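Reducing end xylose-releasing exo-oligoxylanase (Bacillus halodurans, PDB 1WU4) hydrolyses xylooligosaccharides of three or more units, releasing xylose from the reducing end with inversion of anomeric configuration. Local coordinates at residues R15-E20 with L370-N375; G75-V80 with F133-F138; L200-E205 with G272-W277. The protein carries 1 engineered substitution. All coordinates share one frame; numbering follows the deposited sequence.

Contact 1: residues R15-E20 with L370-N375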
ATOM      1  N   ARG A  15       0.308  18.695  -0.568  1.00 12.19           N
ATOM      2  CA  ARG A  15       1.664  19.209  -0.640  1.00 13.48           C
ATOM      3  C   ARG A  15       2.459  18.598  -1.783  1.00 14.33           C
ATOM      4  O   ARG A  15       2.481  17.380  -1.957  1.00 14.50           O
ATOM      5  CB  ARG A  15       2.396  18.941   0.679  1.00 14.12           C
ATOM      6  CG  ARG A  15       3.786  19.561   0.752  1.00 15.65           C
ATOM      7  CD  ARG A  15       4.566  19.037   1.948  1.00 16.36           C
ATOM      8  NE  ARG A  15       3.873  19.273   3.211  1.00 17.93           N
ATOM      9  CZ  ARG A  15       3.796  20.452   3.822  1.00 21.51           C
ATOM     10  NH1 ARG A  15       4.374  21.522   3.291  1.00 22.10           N
ATOM     11  NH2 ARG A  15       3.134  20.560   4.966  1.00 23.27           N
ATOM     12  N   ASN A  16       3.095  19.458  -2.569  1.00 12.24           N
ATOM     13  CA  ASN A  16       3.947  19.024  -3.668  1.00 11.44           C
ATOM     14  C   ASN A  16       5.335  19.193  -3.061  1.00 11.54           C
ATOM     15  O   ASN A  16       5.956  20.255  -3.184  1.00 13.01           O
ATOM     16  CB  ASN A  16       3.794  19.945  -4.879  1.00 11.69           C
ATOM     17  CG  ASN A  16       4.592  19.467  -6.077  1.00 12.24           C
ATOM     18  OD1 ASN A  16       5.575  18.739  -5.931  1.00 12.01           O
ATOM     19  ND2 ASN A  16       4.182  19.887  -7.268  1.00 14.39           N
ATOM     20  N   LEU A  17       5.810  18.156  -2.384  1.00 11.51           N
ATOM     21  CA  LEU A  17       7.102  18.233  -1.727  1.00 11.80           C
ATOM     22  C   LEU A  17       8.249  18.407  -2.709  1.00 10.72           C
ATOM     23  O   LEU A  17       9.232  19.070  -2.395  1.00 12.51           O
ATOM     24  CB  LEU A  17       7.323  17.004  -0.838  1.00 12.67           C
ATOM     25  CG  LEU A  17       8.459  17.117   0.187  1.00 10.80           C
ATOM     26  CD1 LEU A  17       8.335  18.412   0.989  1.00 14.97           C
ATOM     27  CD2 LEU A  17       8.421  15.909   1.111  1.00 12.20           C
ATOM     28  N   PHE A  18       8.140  17.817  -3.898  1.00 10.07           N
ATOM     29  CA  PHE A  18       9.197  17.991  -4.891  1.00  9.98           C
ATOM     30  C   PHE A  18       9.362  19.487  -5.162  1.00 12.18           C
ATOM     31  O   PHE A  18      10.479  20.010  -5.190  1.00 11.89           O
ATOM     32  CB  PHE A  18       8.842  17.315  -6.225  1.00  9.63           C
ATOM     33  CG  PHE A  18       8.994  15.818  -6.232  1.00  9.98           C
ATOM     34  CD1 PHE A  18      10.179  15.211  -5.830  1.00  9.88           C
ATOM     35  CD2 PHE A  18       7.967  15.019  -6.723  1.00 10.37           C
ATOM     36  CE1 PHE A  18      10.339  13.825  -5.921  1.00 10.15           C
ATOM     37  CE2 PHE A  18       8.115  13.637  -6.820  1.00 11.05           C
ATOM     38  CZ  PHE A  18       9.301  13.038  -6.421  1.00 10.44           C
ATOM     39  N   LYS A  19       8.242  20.169  -5.374  1.00 11.92           N
ATOM     40  CA  LYS A  19       8.260  21.598  -5.667  1.00 11.94           C
ATOM     41  C   LYS A  19       8.814  22.406  -4.502  1.00 13.77           C
ATOM     42  O   LYS A  19       9.616  23.323  -4.697  1.00 14.27           O
ATOM     43  CB  LYS A  19       6.849  22.075  -6.014  1.00 12.14           C
ATOM     44  CG  LYS A  19       6.756  23.545  -6.396  1.00 16.27           C
ATOM     45  CD  LYS A  19       5.337  23.907  -6.808  1.00 21.68           C
ATOM     46  CE  LYS A  19       5.214  25.386  -7.134  1.00 26.79           C
ATOM     47  NZ  LYS A  19       5.509  26.235  -5.948  1.00 31.76           N
ATOM     48  N   GLU A  20       8.391  22.067  -3.290  1.00 13.14           N
ATOM     49  CA  GLU A  20       8.861  22.780  -2.113  1.00 13.70           C
ATOM     50  C   GLU A  20      10.360  22.584  -1.913  1.00 16.06           C
ATOM     51  O   GLU A  20      11.027  23.426  -1.304  1.00 18.39           O
ATOM     52  CB  GLU A  20       8.079  22.325  -0.875  1.00 16.09           C
ATOM     53  CG  GLU A  20       6.618  22.765  -0.910  1.00 20.53           C
ATOM     54  CD  GLU A  20       5.856  22.441   0.363  1.00 22.85           C
ATOM     55  OE1 GLU A  20       4.666  22.816   0.447  1.00 25.35           O
ATOM     56  OE2 GLU A  20       6.440  21.817   1.276  1.00 22.48           O
ATOM     57  N   LEU A 370       3.634   9.848  -7.015  1.00  8.24           N
ATOM     58  CA  LEU A 370       2.326  10.478  -6.897  1.00  7.72           C
ATOM     59  C   LEU A 370       2.225  11.271  -5.594  1.00  8.55           C
ATOM     60  O   LEU A 370       1.824  12.432  -5.600  1.00 10.21           O
ATOM     61  CB  LEU A 370       1.214   9.425  -6.941  1.00 10.70           C
ATOM     62  CG  LEU A 370       0.997   8.704  -8.276  1.00 10.44           C
ATOM     63  CD1 LEU A 370      -0.020   7.590  -8.094  1.00 12.55           C
ATOM     64  CD2 LEU A 370       0.524   9.697  -9.332  1.00 13.24           C
ATOM     65  N   ALA A 371       2.600  10.650  -4.480  1.00  8.92           N
ATOM     66  CA  ALA A 371       2.511  11.318  -3.185  1.00  8.03           C
ATOM     67  C   ALA A 371       3.412  12.543  -3.047  1.00  9.06           C
ATOM     68  O   ALA A 371       2.977  13.592  -2.565  1.00 10.14           O
ATOM     69  CB  ALA A 371       2.806  10.322  -2.062  1.00 10.25           C
ATOM     70  N   LEU A 372       4.664  12.420  -3.471  1.00  8.57           N
ATOM     71  CA  LEU A 372       5.593  13.536  -3.348  1.00  8.67           C
ATOM     72  C   LEU A 372       5.288  14.709  -4.274  1.00  9.35           C
ATOM     73  O   LEU A 372       5.784  15.812  -4.057  1.00 11.60           O
ATOM     74  CB  LEU A 372       7.026  13.050  -3.563  1.00  9.93           C
ATOM     75  CG  LEU A 372       7.558  12.159  -2.435  1.00  7.96           C
ATOM     76  CD1 LEU A 372       8.832  11.466  -2.882  1.00 10.98           C
ATOM     77  CD2 LEU A 372       7.810  12.994  -1.182  1.00  8.87           C
ATOM     78  N   SER A 373       4.475  14.474  -5.301  1.00  8.81           N
ATOM     79  CA  SER A 373       4.112  15.532  -6.241  1.00  8.62           C
ATOM     80  C   SER A 373       2.731  16.112  -5.930  1.00  9.26           C
ATOM     81  O   SER A 373       2.255  17.001  -6.636  1.00 11.23           O
ATOM     82  CB  SER A 373       4.134  15.001  -7.678  1.00  9.38           C
ATOM     83  OG  SER A 373       3.134  14.016  -7.880  1.00 10.46           O
ATOM     84  N   GLY A 374       2.094  15.609  -4.874  1.00  9.80           N
ATOM     85  CA  GLY A 374       0.776  16.090  -4.494  1.00 10.28           C
ATOM     86  C   GLY A 374      -0.346  15.504  -5.330  1.00 11.05           C
ATOM     87  O   GLY A 374      -1.414  16.108  -5.460  1.00 11.52           O
ATOM     88  N   ASN A 375      -0.114  14.319  -5.887  1.00 10.27           N
ATOM     89  CA  ASN A 375      -1.108  13.665  -6.728  1.00 11.58           C
ATOM     90  C   ASN A 375      -1.695  12.360  -6.194  1.00 10.96           C
ATOM     91  O   ASN A 375      -2.353  11.635  -6.934  1.00 12.16           O
ATOM     92  CB  ASN A 375      -0.529  13.436  -8.125  1.00 10.82           C
ATOM     93  CG  ASN A 375      -0.396  14.724  -8.914  1.00 11.55           C
ATOM     94  OD1 ASN A 375      -1.389  15.386  -9.210  1.00 13.82           O
ATOM     95  ND2 ASN A 375       0.833  15.091  -9.250  1.00 14.34           N
TER
HETATM   96  O   HOH W   1       1.149  15.089  -1.059  1.00 13.29           O

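Contact 2: residues G75-V80 with F133-F138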
ATOM      1  N   GLY A  75      -2.731  -1.499  -8.673  1.00  8.45           N
ATOM      2  CA  GLY A  75      -3.042  -1.037 -10.016  1.00  9.65           C
ATOM      3  C   GLY A  75      -4.333  -0.252 -10.083  1.00  8.63           C
ATOM      4  O   GLY A  75      -4.420   0.764 -10.772  1.00  9.92           O
ATOM      5  N   MET A  76      -5.349  -0.730  -9.376  1.00  8.77           N
ATOM      6  CA  MET A  76      -6.625  -0.037  -9.345  1.00  7.97           C
ATOM      7  C   MET A  76      -6.459   1.317  -8.656  1.00  9.18           C
ATOM      8  O   MET A  76      -6.996   2.319  -9.118  1.00  9.08           O
ATOM      9  CB  MET A  76      -7.673  -0.896  -8.632  1.00  8.06           C
ATOM     10  CG  MET A  76      -8.199  -2.019  -9.515  1.00  9.52           C
ATOM     11  SD  MET A  76      -9.100  -3.292  -8.621  1.00  9.88           S
ATOM     12  CE  MET A  76     -10.468  -2.347  -7.959  1.00 12.71           C
ATOM     13  N   MET A  77      -5.702   1.357  -7.564  1.00  9.12           N
ATOM     14  CA  MET A  77      -5.487   2.623  -6.872  1.00  9.20           C
ATOM     15  C   MET A  77      -4.744   3.599  -7.788  1.00  8.71           C
ATOM     16  O   MET A  77      -5.087   4.779  -7.863  1.00  9.41           O
ATOM     17  CB  MET A  77      -4.693   2.409  -5.580  1.00  8.91           C
ATOM     18  CG  MET A  77      -4.467   3.691  -4.775  1.00  9.71           C
ATOM     19  SD  MET A  77      -5.994   4.548  -4.323  1.00  9.04           S
ATOM     20  CE  MET A  77      -6.459   3.644  -2.853  1.00 11.85           C
ATOM     21  N   MET A  78      -3.726   3.105  -8.484  1.00  8.28           N
ATOM     22  CA  MET A  78      -2.961   3.945  -9.399  1.00  9.43           C
ATOM     23  C   MET A  78      -3.861   4.478 -10.510  1.00  9.94           C
ATOM     24  O   MET A  78      -3.830   5.667 -10.839  1.00 10.42           O
ATOM     25  CB  MET A  78      -1.812   3.142 -10.012  1.00 10.40           C
ATOM     26  CG  MET A  78      -0.769   2.695  -8.999  1.00 11.50           C
ATOM     27  SD  MET A  78       0.284   1.369  -9.627  1.00 11.39           S
ATOM     28  CE  MET A  78       1.439   1.169  -8.257  1.00 14.08           C
ATOM     29  N   ALA A  79      -4.663   3.590 -11.092  1.00  9.55           N
ATOM     30  CA  ALA A  79      -5.559   3.973 -12.176  1.00 11.30           C
ATOM     31  C   ALA A  79      -6.575   5.038 -11.776  1.00  9.84           C
ATOM     32  O   ALA A  79      -6.804   5.988 -12.528  1.00 11.28           O
ATOM     33  CB  ALA A  79      -6.276   2.743 -12.724  1.00 10.16           C
ATOM     34  N   VAL A  80      -7.190   4.901 -10.605  1.00 10.03           N
ATOM     35  CA  VAL A  80      -8.165   5.905 -10.202  1.00  9.97           C
ATOM     36  C   VAL A  80      -7.474   7.234  -9.887  1.00  8.94           C
ATOM     37  O   VAL A  80      -8.028   8.295 -10.162  1.00 10.15           O
ATOM     38  CB  VAL A  80      -9.039   5.423  -9.006  1.00 10.37           C
ATOM     39  CG1 VAL A  80      -8.205   5.265  -7.748  1.00 10.57           C
ATOM     40  CG2 VAL A  80     -10.192   6.393  -8.794  1.00 12.29           C
ATOM     41  N   PHE A 133      -8.241  -2.663  -2.416  1.00  7.73           N
ATOM     42  CA  PHE A 133      -9.381  -2.826  -3.327  1.00  9.56           C
ATOM     43  C   PHE A 133     -10.528  -1.939  -2.847  1.00  7.90           C
ATOM     44  O   PHE A 133     -11.119  -1.187  -3.621  1.00  8.72           O
ATOM     45  CB  PHE A 133      -9.900  -4.276  -3.350  1.00  8.37           C
ATOM     46  CG  PHE A 133      -9.069  -5.234  -4.165  1.00  9.44           C
ATOM     47  CD1 PHE A 133      -8.620  -4.896  -5.437  1.00  8.84           C
ATOM     48  CD2 PHE A 133      -8.781  -6.501  -3.670  1.00  9.86           C
ATOM     49  CE1 PHE A 133      -7.894  -5.813  -6.205  1.00  9.28           C
ATOM     50  CE2 PHE A 133      -8.060  -7.422  -4.428  1.00  9.23           C
ATOM     51  CZ  PHE A 133      -7.616  -7.077  -5.696  1.00  8.47           C
ATOM     52  N   ALA A 134     -10.840  -2.039  -1.558  1.00  8.04           N
ATOM     53  CA  ALA A 134     -11.935  -1.272  -0.982  1.00  8.57           C
ATOM     54  C   ALA A 134     -11.792   0.231  -1.164  1.00  7.52           C
ATOM     55  O   ALA A 134     -12.725   0.888  -1.626  1.00  8.15           O
ATOM     56  CB  ALA A 134     -12.090  -1.612   0.497  1.00 10.47           C
ATOM     57  N   LEU A 135     -10.637   0.795  -0.816  1.00  8.09           N
ATOM     58  CA  LEU A 135     -10.498   2.236  -0.974  1.00  8.31           C
ATOM     59  C   LEU A 135     -10.484   2.648  -2.442  1.00  8.21           C
ATOM     60  O   LEU A 135     -11.077   3.664  -2.805  1.00  8.82           O
ATOM     61  CB  LEU A 135      -9.244   2.767  -0.264  1.00  9.02           C
ATOM     62  CG  LEU A 135      -9.224   4.304  -0.175  1.00  8.80           C
ATOM     63  CD1 LEU A 135     -10.451   4.797   0.585  1.00 10.60           C
ATOM     64  CD2 LEU A 135      -7.959   4.774   0.520  1.00 11.13           C
ATOM     65  N   ALA A 136      -9.819   1.862  -3.288  1.00  8.62           N
ATOM     66  CA  ALA A 136      -9.766   2.175  -4.714  1.00  9.68           C
ATOM     67  C   ALA A 136     -11.183   2.187  -5.289  1.00  8.34           C
ATOM     68  O   ALA A 136     -11.521   3.042  -6.110  1.00  9.41           O
ATOM     69  CB  ALA A 136      -8.906   1.154  -5.451  1.00  9.76           C
ATOM     70  N   LEU A 137     -12.006   1.240  -4.850  1.00  7.94           N
ATOM     71  CA  LEU A 137     -13.390   1.164  -5.308  1.00  8.50           C
ATOM     72  C   LEU A 137     -14.198   2.373  -4.829  1.00  9.20           C
ATOM     73  O   LEU A 137     -15.021   2.900  -5.579  1.00 10.53           O
ATOM     74  CB  LEU A 137     -14.033  -0.140  -4.831  1.00  9.61           C
ATOM     75  CG  LEU A 137     -13.557  -1.402  -5.560  1.00  9.43           C
ATOM     76  CD1 LEU A 137     -13.949  -2.635  -4.769  1.00 10.30           C
ATOM     77  CD2 LEU A 137     -14.157  -1.452  -6.959  1.00 11.89           C
ATOM     78  N   PHE A 138     -13.981   2.818  -3.590  1.00  9.78           N
ATOM     79  CA  PHE A 138     -14.697   3.997  -3.104  1.00 10.52           C
ATOM     80  C   PHE A 138     -14.280   5.194  -3.956  1.00  8.99           C
ATOM     81  O   PHE A 138     -15.115   6.001  -4.357  1.00 10.35           O
ATOM     82  CB  PHE A 138     -14.375   4.301  -1.633  1.00  9.86           C
ATOM     83  CG  PHE A 138     -15.150   3.472  -0.641  1.00  9.38           C
ATOM     84  CD1 PHE A 138     -16.544   3.417  -0.686  1.00 10.03           C
ATOM     85  CD2 PHE A 138     -14.488   2.775   0.363  1.00  9.98           C
ATOM     86  CE1 PHE A 138     -17.259   2.680   0.258  1.00  9.94           C
ATOM     87  CE2 PHE A 138     -15.195   2.035   1.310  1.00  9.73           C
ATOM     88  CZ  PHE A 138     -16.584   1.988   1.257  1.00 10.65           C
TER

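Contact 3: residues L200-E205 with G272-W277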
ATOM      1  N   LEU A 200      -2.997   0.717   7.646  1.00  8.67           N
ATOM      2  CA  LEU A 200      -3.294   1.943   6.919  1.00  8.65           C
ATOM      3  C   LEU A 200      -4.362   2.738   7.665  1.00  8.19           C
ATOM      4  O   LEU A 200      -5.525   2.788   7.250  1.00  8.51           O
ATOM      5  CB  LEU A 200      -3.789   1.586   5.516  1.00  9.97           C
ATOM      6  CG  LEU A 200      -2.896   0.624   4.723  1.00  8.98           C
ATOM      7  CD1 LEU A 200      -3.600   0.226   3.432  1.00  9.52           C
ATOM      8  CD2 LEU A 200      -1.549   1.273   4.429  1.00 10.34           C
ATOM      9  N   PRO A 201      -3.977   3.386   8.778  1.00  8.24           N
ATOM     10  CA  PRO A 201      -4.954   4.161   9.545  1.00  8.88           C
ATOM     11  C   PRO A 201      -5.680   5.209   8.718  1.00  8.04           C
ATOM     12  O   PRO A 201      -6.860   5.481   8.952  1.00  9.49           O
ATOM     13  CB  PRO A 201      -4.115   4.763  10.678  1.00  9.99           C
ATOM     14  CG  PRO A 201      -2.734   4.826  10.103  1.00 10.27           C
ATOM     15  CD  PRO A 201      -2.621   3.534   9.334  1.00 10.16           C
ATOM     16  N   HIS A 202      -4.976   5.789   7.748  1.00  9.16           N
ATOM     17  CA  HIS A 202      -5.574   6.797   6.885  1.00  8.86           C
ATOM     18  C   HIS A 202      -6.672   6.198   6.004  1.00 10.99           C
ATOM     19  O   HIS A 202      -7.637   6.878   5.662  1.00 10.83           O
ATOM     20  CB  HIS A 202      -4.495   7.505   6.046  1.00  9.24           C
ATOM     21  CG  HIS A 202      -3.506   6.582   5.405  1.00 10.11           C
ATOM     22  ND1 HIS A 202      -2.794   5.640   6.117  1.00 10.55           N
ATOM     23  CD2 HIS A 202      -3.083   6.481   4.122  1.00  8.79           C
ATOM     24  CE1 HIS A 202      -1.975   5.000   5.300  1.00 10.73           C
ATOM     25  NE2 HIS A 202      -2.129   5.492   4.084  1.00 10.25           N
ATOM     26  N   PHE A 203      -6.533   4.924   5.643  1.00  9.41           N
ATOM     27  CA  PHE A 203      -7.558   4.250   4.850  1.00 10.08           C
ATOM     28  C   PHE A 203      -8.768   4.000   5.751  1.00  8.74           C
ATOM     29  O   PHE A 203      -9.912   4.226   5.354  1.00  8.85           O
ATOM     30  CB  PHE A 203      -7.049   2.899   4.330  1.00  9.90           C
ATOM     31  CG  PHE A 203      -6.220   2.981   3.072  1.00  9.10           C
ATOM     32  CD1 PHE A 203      -5.269   3.984   2.895  1.00 10.30           C
ATOM     33  CD2 PHE A 203      -6.364   2.018   2.076  1.00  9.11           C
ATOM     34  CE1 PHE A 203      -4.473   4.027   1.746  1.00  8.93           C
ATOM     35  CE2 PHE A 203      -5.574   2.050   0.927  1.00  9.47           C
ATOM     36  CZ  PHE A 203      -4.628   3.053   0.760  1.00  9.18           C
ATOM     37  N   TYR A 204      -8.512   3.544   6.975  1.00  8.89           N
ATOM     38  CA  TYR A 204      -9.598   3.242   7.906  1.00  7.72           C
ATOM     39  C   TYR A 204     -10.399   4.486   8.283  1.00  9.55           C
ATOM     40  O   TYR A 204     -11.601   4.398   8.525  1.00  9.63           O
ATOM     41  CB  TYR A 204      -9.053   2.545   9.160  1.00  9.79           C
ATOM     42  CG  TYR A 204      -8.073   1.424   8.865  1.00  7.53           C
ATOM     43  CD1 TYR A 204      -8.109   0.732   7.649  1.00  7.13           C
ATOM     44  CD2 TYR A 204      -7.066   1.102   9.770  1.00  8.37           C
ATOM     45  CE1 TYR A 204      -7.158  -0.236   7.340  1.00  9.65           C
ATOM     46  CE2 TYR A 204      -6.110   0.132   9.473  1.00  8.00           C
ATOM     47  CZ  TYR A 204      -6.158  -0.526   8.251  1.00  7.33           C
ATOM     48  OH  TYR A 204      -5.170  -1.427   7.925  1.00  9.25           O
ATOM     49  N   GLU A 205      -9.741   5.640   8.333  1.00  9.83           N
ATOM     50  CA  GLU A 205     -10.438   6.887   8.645  1.00  9.71           C
ATOM     51  C   GLU A 205     -11.513   7.103   7.585  1.00 10.94           C
ATOM     52  O   GLU A 205     -12.637   7.509   7.882  1.00  9.88           O
ATOM     53  CB  GLU A 205      -9.461   8.065   8.616  1.00 14.94           C
ATOM     54  CG  GLU A 205      -8.380   8.006   9.674  1.00 19.23           C
ATOM     55  CD  GLU A 205      -8.835   8.561  11.006  1.00 26.99           C
ATOM     56  OE1 GLU A 205      -9.976   8.267  11.424  1.00 26.83           O
ATOM     57  OE2 GLU A 205      -8.040   9.286  11.638  1.00 26.32           O
ATOM     58  N   GLY A 272       4.058   8.469   5.842  1.00  8.89           N
ATOM     59  CA  GLY A 272       4.102   9.708   5.091  1.00  9.09           C
ATOM     60  C   GLY A 272       2.746  10.085   4.520  1.00  9.81           C
ATOM     61  O   GLY A 272       2.326  11.242   4.612  1.00 10.70           O
ATOM     62  N   LEU A 273       2.041   9.121   3.932  1.00  9.99           N
ATOM     63  CA  LEU A 273       0.741   9.425   3.350  1.00  8.78           C
ATOM     64  C   LEU A 273      -0.295   9.776   4.416  1.00  9.34           C
ATOM     65  O   LEU A 273      -1.114  10.673   4.215  1.00  9.27           O
ATOM     66  CB  LEU A 273       0.245   8.256   2.489  1.00  9.73           C
ATOM     67  CG  LEU A 273      -0.984   8.586   1.636  1.00  9.31           C
ATOM     68  CD1 LEU A 273      -0.668   9.747   0.694  1.00 11.49           C
ATOM     69  CD2 LEU A 273      -1.396   7.361   0.837  1.00 10.58           C
ATOM     70  N   ASP A 274      -0.265   9.074   5.546  1.00 10.05           N
ATOM     71  CA  ASP A 274      -1.205   9.366   6.627  1.00  9.90           C
ATOM     72  C   ASP A 274      -0.964  10.788   7.141  1.00 10.61           C
ATOM     73  O   ASP A 274      -1.913  11.517   7.433  1.00 11.01           O
ATOM     74  CB  ASP A 274      -1.047   8.344   7.764  1.00  9.93           C
ATOM     75  CG  ASP A 274      -2.011   8.589   8.922  1.00 13.83           C
ATOM     76  OD1 ASP A 274      -3.171   8.965   8.675  1.00 13.05           O
ATOM     77  OD2 ASP A 274      -1.608   8.386  10.087  1.00 22.97           O
ATOM     78  N   ALA A 275       0.301  11.188   7.232  1.00 10.64           N
ATOM     79  CA  ALA A 275       0.631  12.529   7.705  1.00 11.65           C
ATOM     80  C   ALA A 275       0.085  13.577   6.745  1.00 12.21           C
ATOM     81  O   ALA A 275      -0.465  14.593   7.169  1.00 13.27           O
ATOM     82  CB  ALA A 275       2.140  12.686   7.840  1.00 12.42           C
ATOM     83  N   GLU A 276       0.229  13.326   5.449  1.00 10.39           N
ATOM     84  CA  GLU A 276      -0.256  14.265   4.444  1.00 11.87           C
ATOM     85  C   GLU A 276      -1.776  14.370   4.439  1.00 12.16           C
ATOM     86  O   GLU A 276      -2.330  15.469   4.393  1.00 13.22           O
ATOM     87  CB  GLU A 276       0.228  13.854   3.052  1.00 10.86           C
ATOM     88  CG  GLU A 276      -0.246  14.767   1.921  1.00 15.37           C
ATOM     89  CD  GLU A 276       0.026  16.239   2.184  1.00 15.35           C
ATOM     90  OE1 GLU A 276       1.020  16.553   2.872  1.00 16.77           O
ATOM     91  OE2 GLU A 276      -0.748  17.084   1.687  1.00 15.99           O
ATOM     92  N   TRP A 277      -2.451  13.226   4.485  1.00  9.62           N
ATOM     93  CA  TRP A 277      -3.908  13.205   4.467  1.00 10.90           C
ATOM     94  C   TRP A 277      -4.580  13.666   5.757  1.00 11.27           C
ATOM     95  O   TRP A 277      -5.495  14.491   5.724  1.00 11.33           O
ATOM     96  CB  TRP A 277      -4.412  11.797   4.140  1.00 10.18           C
ATOM     97  CG  TRP A 277      -4.306  11.402   2.694  1.00  9.82           C
ATOM     98  CD1 TRP A 277      -3.716  12.106   1.678  1.00  8.93           C
ATOM     99  CD2 TRP A 277      -4.805  10.194   2.108  1.00  8.98           C
ATOM    100  NE1 TRP A 277      -3.820  11.405   0.495  1.00 10.44           N
ATOM    101  CE2 TRP A 277      -4.482  10.230   0.734  1.00  9.74           C
ATOM    102  CE3 TRP A 277      -5.495   9.082   2.614  1.00  8.24           C
ATOM    103  CZ2 TRP A 277      -4.825   9.192  -0.143  1.00 11.05           C
ATOM    104  CZ3 TRP A 277      -5.836   8.050   1.739  1.00  9.97           C
ATOM    105  CH2 TRP A 277      -5.499   8.115   0.378  1.00 12.08           C
TER

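Contact 1: residues R15-E20 with L370-N375
The Phe-18 ring carries Leu-372 CB over one face, 3.5 Å above its plane and shifted toward the rim, while Ser-373 CB lies in the plane at the ring's edge. The CB of Leu-372 sits 22° off the ring normal, a CH-pi contact. Trp-348 meets the same phenyl edge-to-face, and Val-344 and Phe-347 of helix 340-348 also pack against it. Farther along Leu-372, its CD2 touches Leu-17 CD2 at 3.8 Å. The second flat group, the guanidinium of Arg-15, has Glu-20 at its edge: NH1 reaches the syn lone pair of OE2 at 2.9 Å, a salt bridge within 15-20. Asn-16 is the N-cap of helix 17-20; with CG anti to the backbone N (chi1 -176°), its OD1 accepts from Lys-19 N. Across the contact, Phe-18 N donates to Leu-372 O at 3.1 Å and 164°. Helix 358-372 closes in a Schellman motif at Gly-374, whose N bonds to Ala-371 O, while Asn-375 N bonds to Leu-370 O at 2.7 Å. A carbonyl at the end of helix 358-372 thus takes an amide N-H in the first turn of helix 17-20, giving each a partner that a helix end would probably lack.

Contact 2: residues G75-V80 with F133-F138
The backbone bond from Leu-137 N to Phe-133 O, 2.9 Å, joins two residues one turn apart on helix 127-144, both of which meet Met-76; no hydrogen bond crosses between 75-80 and 133-138. Met-76 CB rests on Ala-136 CB at 4.0 Å. With CG anti to the carbonyl carbon, the chain runs on to bring SD to the edge of the Phe-133 ring, 3.6 Å from CD1 and 77° off the ring normal, a Met-aromatic contact. A bend at chi3 (62°) carries the methyl CE on to Leu-137 CD2 at 3.9 Å. An alanine in place of Met-76 would probably leave a gap between Phe-133 and Leu-137 and leave the phenyl edge without its sulfur partner. Met-77, bent at chi2 and chi3, brings its CE to Leu-135 CD2, also at 3.9 Å, and close to the backbone at Ala-136. Ala-136 CB points toward the facing helix, and the CA atoms of Ala-136 and Met-77 lie 4.8 Å apart. Phe-88, Ile-91 and Trp-92 of helix 85-99 press on Met-76 as well. The segment axes approach to 8.7 Å at 22°, nearly parallel, consistent with neighbouring helices of one ring in the (alpha/alpha)6 barrel of glycoside hydrolase family 8; Phe-133 lies about 8 Å, side chain to side chain, from Glu-70, the probable proton donor.

Contact 3: residues L200-E205 with G272-W277
His-202 of helix 201-210 packs its imidazole against helix 265-278, both of the (alpha/alpha)6 barrel, whose segment axes approach to 9.5 Å at 41°. Its CB meets Asp-274 OD1 at 3.3 Å, and CG lies against Asp-274 CA and CB. A chi1 of 46°, placing CG between the backbone N and the carbonyl carbon, sets the imidazole with the Asp-274 backbone N over the centre of one face and Phe-203 CD1 over the opposite face. ND1 packs on Asp-274 CB at 3.6 Å; it is buried with no polar partner in the model. At the ring edge away from ND1, His-202 CD2 touches Leu-273 CD2 at 3.8 Å and also meets Trp-277 CE3. NE2 also abuts that leucine methyl. The edge of the His-202 ring is turned to the face of the Trp-277 six-membered ring in an offset edge-to-face pair, planes at 70°. The indole NE1 bonds to Phe-376 O, outside the two segments. Arg-227 holds the Asp-274 carboxylate by a salt bridge to OD1 and also pairs with Glu-205, which would probably ease the repulsion of two nearby acids. The other carboxylate oxygen, Asp-274 OD2, lies 3.7 Å from Pro-201 CG.

Along the chain, contact 2 closes before contact 3 opens, and both are nested inside the long loop closed by contact 1, which brings residues 15-20 near the N-terminus against the end of helix 358-372. The centres of contact 1 and contact 2 lie about 20 Å apart, those of contact 1 and contact 3 about 16 Å, and those of contact 2 and contact 3 about 15 Å. Contacts 2 and 3 touch through Leu-135 CD2 and Phe-203 CD2, 3.5 Å apart. Arg-15 N reaches Glu-276 OE2 in a probable hydrogen bond joining contacts 1 and 3. Contacts 2 and 3 thus lie between neighbouring helices of the (alpha/alpha)6 barrel, while contact 1 sets the N-terminal part on helix 358-372.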